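Local coordinates for protein Nsp15 (Middle East respiratory syndrome-related coronavirus, PDB 5YVD) that acts as a coronavirus endoribonuclease, probably cutting RNA at uridylates through its EndoU-family domain, and assembles from six chains, at residues Y176-N180 with N181-D185. Numbering follows the deposited sequence.
Sequences YKKVN and NEFID
K178 lays its CG over the centre of one face of the F183 ring, a CH-pi contact with CG 4.0 Å from the ring centroid and almost on the ring normal. Water 1 sits at the ring's edge, in its plane, while CE1 of F183 meets CD1 of Y176 obliquely at 4.0 Å; Y145 stacks on the F183 ring from elsewhere in the chain. Phenylalanine offers broad apolar surface to these neighbours, and lysine suits its place because its methylene chain can pack on an aromatic ring and still carry a charge beyond it. A bend at chi3 (70°) turns NZ over the turn to OD1 of N181, a weak bond of 3.2 Å. The stronger partners of K178 NZ are the backbone oxygens of T131 and F128, the latter in helix 124-129.

The backbone under this packing makes a tight, hairpin-like reversal, a two-residue beta-turn whose arms share a single bridge between K178 and F183. N180 and N181 both adopt left-handed backbone angles, close to a type I' turn, a conformation asparagine tolerates well. V179 N bonds to E182 O (2.8 Å) and E182 N, less directly, to V179 O. Beyond the K178-F183 pair, I184 N reaches K177 O at 2.9 Å, and water 1 bridges I184 O to K177 N, the latter link weak.

On the other side of the turn, CD1 of I184 touches V179 CG2 and K177 CD, the latter 3.7 Å away. Branched I184 and V179 make an apolar patch with the extended K177 chain, whose NZ continues to weak partners, L75 O and Q76 OE1. The chain leaving strand 174-178 of the middle domain's mixed sheet is thus reversed by backbone bonds and apolar packing, while the carbonyl oxygens around the K178 ammonium probably stabilise its positive charge.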
ATOM      1  N   TYR A 176      -2.214 -27.344 -33.129  1.00 46.60           N
ATOM      2  CA  TYR A 176      -2.962 -26.922 -34.313  1.00 45.53           C
ATOM      3  C   TYR A 176      -3.300 -25.462 -34.209  1.00 42.19           C
ATOM      4  O   TYR A 176      -3.479 -24.928 -33.126  1.00 40.86           O
ATOM      5  CB  TYR A 176      -4.232 -27.763 -34.481  1.00 44.26           C
ATOM      6  CG  TYR A 176      -3.935 -29.238 -34.562  1.00 42.47           C
ATOM      7  CD1 TYR A 176      -3.920 -29.891 -35.783  1.00 45.96           C
ATOM      8  CD2 TYR A 176      -3.625 -29.971 -33.434  1.00 42.16           C
ATOM      9  CE1 TYR A 176      -3.615 -31.242 -35.887  1.00 43.05           C
ATOM     10  CE2 TYR A 176      -3.322 -31.327 -33.525  1.00 44.17           C
ATOM     11  CZ  TYR A 176      -3.319 -31.958 -34.764  1.00 42.01           C
ATOM     12  OH  TYR A 176      -3.044 -33.304 -34.893  1.00 40.28           O
ATOM     13  N   LYS A 177      -3.363 -24.808 -35.347  1.00 42.05           N
ATOM     14  CA  LYS A 177      -3.791 -23.428 -35.379  1.00 43.17           C
ATOM     15  C   LYS A 177      -4.790 -23.244 -36.495  1.00 45.12           C
ATOM     16  O   LYS A 177      -4.620 -23.793 -37.588  1.00 52.03           O
ATOM     17  CB  LYS A 177      -2.593 -22.492 -35.566  1.00 41.64           C
ATOM     18  CG  LYS A 177      -2.974 -21.038 -35.497  1.00 39.71           C
ATOM     19  CD  LYS A 177      -1.769 -20.135 -35.365  1.00 40.91           C
ATOM     20  CE  LYS A 177      -2.197 -18.702 -35.086  1.00 41.10           C
ATOM     21  NZ  LYS A 177      -1.135 -17.734 -35.451  1.00 43.34           N
ATOM     22  N   LYS A 178      -5.836 -22.485 -36.202  1.00 44.93           N
ATOM     23  CA  LYS A 178      -6.853 -22.117 -37.184  1.00 44.17           C
ATOM     24  C   LYS A 178      -6.927 -20.597 -37.321  1.00 44.34           C
ATOM     25  O   LYS A 178      -6.839 -19.868 -36.330  1.00 41.58           O
ATOM     26  CB  LYS A 178      -8.218 -22.647 -36.744  1.00 44.01           C
ATOM     27  CG  LYS A 178      -8.554 -24.010 -37.315  1.00 45.10           C
ATOM     28  CD  LYS A 178      -9.765 -24.621 -36.648  1.00 42.84           C
ATOM     29  CE  LYS A 178     -11.051 -23.906 -37.015  1.00 41.26           C
ATOM     30  NZ  LYS A 178     -12.142 -24.298 -36.072  1.00 40.48           N
ATOM     31  N   VAL A 179      -7.081 -20.137 -38.556  1.00 47.15           N
ATOM     32  CA  VAL A 179      -7.298 -18.727 -38.854  1.00 49.18           C
ATOM     33  C   VAL A 179      -8.358 -18.662 -39.932  1.00 50.17           C
ATOM     34  O   VAL A 179      -8.153 -19.204 -41.005  1.00 52.69           O
ATOM     35  CB  VAL A 179      -6.002 -18.051 -39.374  1.00 53.46           C
ATOM     36  CG1 VAL A 179      -6.288 -16.657 -39.935  1.00 51.98           C
ATOM     37  CG2 VAL A 179      -4.934 -17.989 -38.275  1.00 52.66           C
ATOM     38  N   ASN A 180      -9.483 -18.010 -39.642  1.00 55.65           N
ATOM     39  CA  ASN A 180     -10.644 -17.946 -40.549  1.00 59.13           C
ATOM     40  C   ASN A 180     -11.284 -19.307 -40.728  1.00 54.77           C
ATOM     41  O   ASN A 180     -11.731 -19.644 -41.810  1.00 55.13           O
ATOM     42  CB  ASN A 180     -10.264 -17.361 -41.923  1.00 62.74           C
ATOM     43  CG  ASN A 180      -9.748 -15.941 -41.824  1.00 69.02           C
ATOM     44  OD1 ASN A 180     -10.476 -15.035 -41.428  1.00 79.98           O
ATOM     45  ND2 ASN A 180      -8.492 -15.739 -42.180  1.00 69.47           N
ATOM     46  N   ASN A 181     -11.306 -20.088 -39.657  1.00 55.13           N
ATOM     47  CA  ASN A 181     -11.796 -21.470 -39.689  1.00 53.74           C
ATOM     48  C   ASN A 181     -11.003 -22.358 -40.672  1.00 50.64           C
ATOM     49  O   ASN A 181     -11.514 -23.341 -41.213  1.00 44.30           O
ATOM     50  CB  ASN A 181     -13.304 -21.504 -39.993  1.00 53.65           C
ATOM     51  CG  ASN A 181     -14.058 -22.484 -39.096  1.00 55.26           C
ATOM     52  OD1 ASN A 181     -14.001 -22.369 -37.879  1.00 62.42           O
ATOM     53  ND2 ASN A 181     -14.774 -23.437 -39.690  1.00 53.32           N
ATOM     54  N   GLU A 182      -9.746 -21.991 -40.889  1.00 50.03           N
ATOM     55  CA  GLU A 182      -8.858 -22.702 -41.801  1.00 50.36           C
ATOM     56  C   GLU A 182      -7.537 -23.025 -41.067  1.00 47.37           C
ATOM     57  O   GLU A 182      -6.871 -22.133 -40.500  1.00 44.89           O
ATOM     58  CB  GLU A 182      -8.598 -21.844 -43.058  1.00 53.39           C
ATOM     59  CG  GLU A 182      -9.814 -21.608 -43.965  1.00 55.57           C
ATOM     60  CD  GLU A 182      -9.708 -22.307 -45.317  1.00 57.34           C
ATOM     61  OE1 GLU A 182      -9.239 -23.464 -45.342  1.00 55.59           O
ATOM     62  OE2 GLU A 182     -10.087 -21.707 -46.358  1.00 55.20           O
ATOM     63  N   PHE A 183      -7.166 -24.299 -41.062  1.00 44.88           N
ATOM     64  CA  PHE A 183      -5.899 -24.714 -40.465  1.00 46.25           C
ATOM     65  C   PHE A 183      -4.690 -24.098 -41.150  1.00 46.43           C
ATOM     66  O   PHE A 183      -4.668 -23.998 -42.353  1.00 50.98           O
ATOM     67  CB  PHE A 183      -5.759 -26.206 -40.536  1.00 43.24           C
ATOM     68  CG  PHE A 183      -6.648 -26.938 -39.593  1.00 43.81           C
ATOM     69  CD1 PHE A 183      -6.194 -27.284 -38.322  1.00 48.11           C
ATOM     70  CD2 PHE A 183      -7.908 -27.308 -39.973  1.00 43.39           C
ATOM     71  CE1 PHE A 183      -6.986 -27.990 -37.440  1.00 46.58           C
ATOM     72  CE2 PHE A 183      -8.718 -28.007 -39.105  1.00 48.79           C
ATOM     73  CZ  PHE A 183      -8.256 -28.347 -37.829  1.00 51.92           C
ATOM     74  N   ILE A 184      -3.694 -23.691 -40.374  1.00 48.77           N
ATOM     75  CA  ILE A 184      -2.399 -23.284 -40.920  1.00 52.66           C
ATOM     76  C   ILE A 184      -1.477 -24.496 -41.134  1.00 54.97           C
ATOM     77  O   ILE A 184      -1.413 -25.411 -40.290  1.00 50.09           O
ATOM     78  CB  ILE A 184      -1.740 -22.262 -39.983  1.00 57.72           C
ATOM     79  CG1 ILE A 184      -2.378 -20.896 -40.224  1.00 58.56           C
ATOM     80  CG2 ILE A 184      -0.225 -22.195 -40.166  1.00 57.68           C
ATOM     81  CD1 ILE A 184      -2.296 -19.979 -39.024  1.00 62.48           C
ATOM     82  N   ASP A 185      -0.771 -24.488 -42.269  1.00 59.25           N
ATOM     83  CA  ASP A 185       0.222 -25.522 -42.597  1.00 60.57           C
ATOM     84  C   ASP A 185       1.609 -25.215 -42.009  1.00 57.83           C
ATOM     85  O   ASP A 185       2.224 -24.211 -42.370  1.00 53.13           O
ATOM     86  CB  ASP A 185       0.326 -25.716 -44.109  1.00 66.70           C
ATOM     87  CG  ASP A 185      -0.742 -26.673 -44.645  1.00 73.84           C
ATOM     88  OD1 ASP A 185      -0.378 -27.789 -45.090  1.00 73.87           O
ATOM     89  OD2 ASP A 185      -1.947 -26.322 -44.587  1.00 73.13           O
TER
HETATM   90  O   HOH W   1      -2.345 -26.602 -37.937  1.00 47.30           O